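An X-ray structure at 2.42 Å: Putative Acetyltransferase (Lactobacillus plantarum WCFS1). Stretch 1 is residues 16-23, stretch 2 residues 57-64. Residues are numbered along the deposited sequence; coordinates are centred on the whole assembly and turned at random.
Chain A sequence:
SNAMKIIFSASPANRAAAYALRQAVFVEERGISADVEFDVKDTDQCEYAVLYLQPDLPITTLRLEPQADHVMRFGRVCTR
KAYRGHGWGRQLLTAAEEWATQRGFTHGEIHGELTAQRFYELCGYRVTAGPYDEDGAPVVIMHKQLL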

ATOM      1  N   ALA A  16     -25.398 -12.608   9.926  1.00 37.69           N
ATOM      2  CA  ALA A  16     -25.279 -13.446  11.108  1.00 42.72           C
ATOM      3  C   ALA A  16     -24.269 -14.570  10.890  1.00 42.10           C
ATOM      4  O   ALA A  16     -23.422 -14.824  11.743  1.00 35.80           O
ATOM      5  CB  ALA A  16     -26.669 -14.024  11.520  1.00 48.72           C
ATOM      6  N   ALA A  17     -24.382 -15.246   9.752  1.00 28.77           N
ATOM      7  CA  ALA A  17     -23.445 -16.289   9.381  1.00 40.91           C
ATOM      8  C   ALA A  17     -21.981 -15.794   9.428  1.00 42.49           C
ATOM      9  O   ALA A  17     -21.092 -16.467   9.980  1.00 33.37           O
ATOM     10  CB  ALA A  17     -23.789 -16.835   7.976  1.00 34.20           C
ATOM     11  N   ALA A  18     -21.745 -14.615   8.854  1.00 38.30           N
ATOM     12  CA  ALA A  18     -20.407 -14.027   8.798  1.00 33.09           C
ATOM     13  C   ALA A  18     -19.885 -13.678  10.203  1.00 40.46           C
ATOM     14  O   ALA A  18     -18.724 -13.939  10.503  1.00 39.26           O
ATOM     15  CB  ALA A  18     -20.399 -12.813   7.912  1.00 30.70           C
ATOM     16  N   TYR A  19     -20.740 -13.102  11.058  1.00 31.71           N
ATOM     17  CA  TYR A  19     -20.321 -12.767  12.425  1.00 40.19           C
ATOM     18  C   TYR A  19     -20.000 -14.037  13.247  1.00 42.56           C
ATOM     19  O   TYR A  19     -19.059 -14.056  14.046  1.00 38.67           O
ATOM     20  CB  TYR A  19     -21.396 -11.941  13.164  1.00 38.53           C
ATOM     21  CG  TYR A  19     -21.616 -10.522  12.675  1.00 49.16           C
ATOM     22  CD1 TYR A  19     -21.068 -10.076  11.486  1.00 56.20           C
ATOM     23  CD2 TYR A  19     -22.415  -9.640  13.390  1.00 67.15           C
ATOM     24  CE1 TYR A  19     -21.285  -8.782  11.033  1.00 56.13           C
ATOM     25  CE2 TYR A  19     -22.639  -8.339  12.941  1.00 70.49           C
ATOM     26  CZ  TYR A  19     -22.069  -7.918  11.761  1.00 65.78           C
ATOM     27  OH  TYR A  19     -22.282  -6.630  11.297  1.00 72.07           O
ATOM     28  N   ALA A  20     -20.791 -15.087  13.051  1.00 34.18           N
ATOM     29  CA  ALA A  20     -20.617 -16.323  13.806  1.00 38.07           C
ATOM     30  C   ALA A  20     -19.281 -16.976  13.481  1.00 32.87           C
ATOM     31  O   ALA A  20     -18.578 -17.431  14.387  1.00 38.38           O
ATOM     32  CB  ALA A  20     -21.812 -17.323  13.569  1.00 28.62           C
ATOM     33  N   LEU A  21     -18.934 -17.020  12.194  1.00 31.82           N
ATOM     34  CA  LEU A  21     -17.613 -17.529  11.781  1.00 34.97           C
ATOM     35  C   LEU A  21     -16.468 -16.706  12.392  1.00 38.04           C
ATOM     36  O   LEU A  21     -15.540 -17.269  12.979  1.00 42.14           O
ATOM     37  CB  LEU A  21     -17.494 -17.616  10.252  1.00 38.62           C
ATOM     38  CG  LEU A  21     -18.379 -18.691   9.575  1.00 44.32           C
ATOM     39  CD1 LEU A  21     -18.282 -18.682   8.045  1.00 34.32           C
ATOM     40  CD2 LEU A  21     -18.071 -20.086  10.104  1.00 42.24           C
ATOM     41  N   ARG A  22     -16.557 -15.377  12.298  1.00 37.07           N
ATOM     42  CA  ARG A  22     -15.493 -14.499  12.812  1.00 44.56           C
ATOM     43  C   ARG A  22     -15.359 -14.557  14.348  1.00 43.88           C
ATOM     44  O   ARG A  22     -14.242 -14.519  14.885  1.00 40.82           O
ATOM     45  CB  ARG A  22     -15.664 -13.052  12.311  1.00 35.69           C
ATOM     46  CG  ARG A  22     -15.690 -12.890  10.754  1.00 32.49           C
ATOM     47  CD  ARG A  22     -16.306 -11.544  10.312  1.00 32.58           C
ATOM     48  NE  ARG A  22     -15.749 -10.407  11.049  1.00 40.24           N
ATOM     49  CZ  ARG A  22     -16.227  -9.160  11.027  1.00 44.67           C
ATOM     50  NH1 ARG A  22     -17.303  -8.847  10.300  1.00 33.60           N
ATOM     51  NH2 ARG A  22     -15.627  -8.217  11.745  1.00 34.21           N
ATOM     52  N   GLN A  23     -16.487 -14.667  15.050  1.00 40.47           N
ATOM     53  CA  GLN A  23     -16.460 -14.778  16.517  1.00 43.84           C
ATOM     54  C   GLN A  23     -15.749 -16.070  16.938  1.00 39.13           C
ATOM     55  O   GLN A  23     -14.943 -16.080  17.873  1.00 40.39           O
ATOM     56  CB  GLN A  23     -17.892 -14.709  17.110  1.00 34.97           C
ATOM     57  CG  GLN A  23     -18.044 -15.134  18.595  1.00 32.35           C
ATOM     58  CD  GLN A  23     -17.547 -14.089  19.606  1.00 40.97           C
ATOM     59  OE1 GLN A  23     -17.474 -12.890  19.312  1.00 40.03           O
ATOM     60  NE2 GLN A  23     -17.197 -14.549  20.801  1.00 39.45           N
ATOM     61  N   LEU A  57     -25.354 -24.489   7.278  1.00 40.80           N
ATOM     62  CA  LEU A  57     -23.929 -24.757   7.455  1.00 40.96           C
ATOM     63  C   LEU A  57     -22.992 -23.821   6.664  1.00 43.41           C
ATOM     64  O   LEU A  57     -22.388 -24.227   5.655  1.00 40.71           O
ATOM     65  CB  LEU A  57     -23.630 -26.224   7.135  1.00 50.69           C
ATOM     66  CG  LEU A  57     -22.228 -26.751   7.452  1.00 53.50           C
ATOM     67  CD1 LEU A  57     -21.891 -26.539   8.921  1.00 47.92           C
ATOM     68  CD2 LEU A  57     -22.126 -28.225   7.075  1.00 58.27           C
ATOM     69  N   PRO A  58     -22.851 -22.568   7.132  1.00 38.69           N
ATOM     70  CA  PRO A  58     -21.835 -21.702   6.515  1.00 41.36           C
ATOM     71  C   PRO A  58     -20.440 -22.190   6.909  1.00 41.96           C
ATOM     72  O   PRO A  58     -20.281 -22.586   8.064  1.00 38.53           O
ATOM     73  CB  PRO A  58     -22.120 -20.330   7.132  1.00 33.40           C
ATOM     74  CG  PRO A  58     -22.772 -20.610   8.448  1.00 33.48           C
ATOM     75  CD  PRO A  58     -23.475 -21.957   8.323  1.00 35.25           C
ATOM     76  N   ILE A  59     -19.468 -22.176   5.994  1.00 38.45           N
ATOM     77  CA  ILE A  59     -18.124 -22.692   6.310  1.00 38.67           C
ATOM     78  C   ILE A  59     -16.935 -21.748   6.043  1.00 40.34           C
ATOM     79  O   ILE A  59     -15.856 -21.914   6.630  1.00 36.21           O
ATOM     80  CB  ILE A  59     -17.835 -24.069   5.641  1.00 39.31           C
ATOM     81  CG1 ILE A  59     -17.786 -23.943   4.120  1.00 41.51           C
ATOM     82  CG2 ILE A  59     -18.849 -25.122   6.079  1.00 34.95           C
ATOM     83  CD1 ILE A  59     -17.106 -25.136   3.435  1.00 41.54           C
ATOM     84  N   THR A  60     -17.113 -20.769   5.165  1.00 33.02           N
ATOM     85  CA  THR A  60     -16.051 -19.803   4.923  1.00 35.26           C
ATOM     86  C   THR A  60     -16.662 -18.444   4.543  1.00 42.78           C
ATOM     87  O   THR A  60     -17.794 -18.395   4.038  1.00 37.69           O
ATOM     88  CB  THR A  60     -15.011 -20.348   3.878  1.00 40.23           C
ATOM     89  OG1 THR A  60     -13.843 -19.516   3.859  1.00 35.36           O
ATOM     90  CG2 THR A  60     -15.620 -20.444   2.470  1.00 31.25           C
ATOM     91  N   THR A  61     -15.940 -17.354   4.828  1.00 35.10           N
ATOM     92  CA  THR A  61     -16.477 -15.999   4.647  1.00 31.72           C
ATOM     93  C   THR A  61     -15.404 -14.941   4.370  1.00 30.10           C
ATOM     94  O   THR A  61     -14.240 -15.107   4.726  1.00 37.43           O
ATOM     95  CB  THR A  61     -17.311 -15.529   5.895  1.00 36.47           C
ATOM     96  OG1 THR A  61     -17.894 -14.244   5.640  1.00 32.68           O
ATOM     97  CG2 THR A  61     -16.425 -15.411   7.130  1.00 32.15           C
ATOM     98  N   LEU A  62     -15.815 -13.853   3.733  1.00 34.33           N
ATOM     99  CA  LEU A  62     -14.993 -12.641   3.635  1.00 38.90           C
ATOM    100  C   LEU A  62     -15.871 -11.370   3.627  1.00 38.95           C
ATOM    101  O   LEU A  62     -17.069 -11.433   3.330  1.00 36.12           O
ATOM    102  CB  LEU A  62     -14.053 -12.698   2.415  1.00 45.27           C
ATOM    103  CG  LEU A  62     -14.606 -12.700   0.980  1.00 44.55           C
ATOM    104  CD1 LEU A  62     -15.030 -11.302   0.519  1.00 36.59           C
ATOM    105  CD2 LEU A  62     -13.569 -13.282   0.019  1.00 35.88           C
ATOM    106  N   ARG A  63     -15.277 -10.228   3.968  1.00 39.09           N
ATOM    107  CA  ARG A  63     -16.009  -8.964   4.021  1.00 33.20           C
ATOM    108  C   ARG A  63     -15.690  -8.086   2.801  1.00 38.57           C
ATOM    109  O   ARG A  63     -14.515  -7.876   2.450  1.00 35.35           O
ATOM    110  CB  ARG A  63     -15.704  -8.207   5.334  1.00 36.41           C
ATOM    111  CG  ARG A  63     -16.511  -6.884   5.527  1.00 38.63           C
ATOM    112  CD  ARG A  63     -16.366  -6.275   6.939  1.00 33.30           C
ATOM    113  NE  ARG A  63     -15.096  -5.557   7.128  1.00 38.59           N
ATOM    114  CZ  ARG A  63     -14.765  -4.853   8.214  1.00 40.27           C
ATOM    115  NH1 ARG A  63     -15.614  -4.754   9.246  1.00 34.65           N
ATOM    116  NH2 ARG A  63     -13.580  -4.238   8.268  1.00 34.51           N
ATOM    117  N   LEU A  64     -16.729  -7.567   2.154  1.00 32.80           N
ATOM    118  CA  LEU A  64     -16.508  -6.692   0.999  1.00 42.44           C
ATOM    119  C   LEU A  64     -16.262  -5.234   1.432  1.00 44.11           C
ATOM    120  O   LEU A  64     -17.112  -4.626   2.087  1.00 36.45           O
ATOM    121  CB  LEU A  64     -17.663  -6.832  -0.008  1.00 41.18           C
ATOM    122  CG  LEU A  64     -17.714  -8.288  -0.522  1.00 46.95           C
ATOM    123  CD1 LEU A  64     -19.111  -8.861  -0.620  1.00 41.73           C
ATOM    124  CD2 LEU A  64     -16.942  -8.475  -1.846  1.00 41.81           C
TER

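The helix of residues 16-23 packs across the strand of residues 57-64 at nearly a right angle, the N-to-C directions differing by 102° and the axes approaching to 8.4 Å. Where the backbones come nearest, the helix presents alanines: the CA atoms of Ala18 and Thr61 lie 6.0 Å apart, and those of Ala17 and Pro58 6.3 Å. No hydrogen bond links the two segments. The helix satisfies its own backbone through i to i+4 bonds, such as Leu21 N to Ala17 O at 3.1 Å, and the contact is made largely by van der Waals packing.

Leu21 is the helix residue most covered by the strand. Its CA-to-CB bond points toward the strand, and its m,t conformation (chi1 -68°, chi2 177°) carries both methyls onto the strand backbone. Leu21 CD1 lies 3.7 Å from Thr60 N, 3.9 Å from Ile59 C and 3.9 Å from Thr61 CG2, while Leu21 CD2 sits 3.9 Å from Pro58 O. The side chain thus spans the strand from Pro58 to Thr61. It can reach the backbone at Ile59 and Thr60 because the CA-to-CB bonds of these two residues point away from the helix.

The CA-to-CB bonds of Pro58 and Thr61 point toward the helix. The proline ring, with a C-gamma endo pucker, meets Ala17 through Pro58 CG, 3.9 Å from Ala17 CB, and Leu21 through Pro58 CB, 4.3 Å from Leu21 CD1. Thr61 adopts the t rotamer (chi1 -176°), which places its methyl and hydroxyl beside different helix residues. Thr61 CG2 packs against Leu21 CD1 and lies 4.5 Å from Arg22 CG; Thr61 OG1 comes 3.7 Å from Ala18 CB, a methyl that offers no hydrogen-bonding partner. The hydroxyl is instead hydrogen-bonded elsewhere in the structure.

Farther along the strand, Arg63 meets Arg22 of the helix, bringing like charges together, with Arg22 NH2 4.3 Å from Arg63 NH1. Arg22 leaves the helix sideways, but its m,t,p conformation, with chi3 at 48°, brings its end nearer the strand. Arg63 starts toward the helix and extends through t,t before turning at chi3 (78°). The guanidinium groups meet obliquely. Both are engaged in hydrogen bonds outside this contact: Arg22 through NE, NH1 and NH2, and Arg63 through NH1 elsewhere and through NE and NH2 close to the stretches in sequence. The hydrogen-bonding capacity of both buried groups is thus used outside the contact, and no bond joins them to each other.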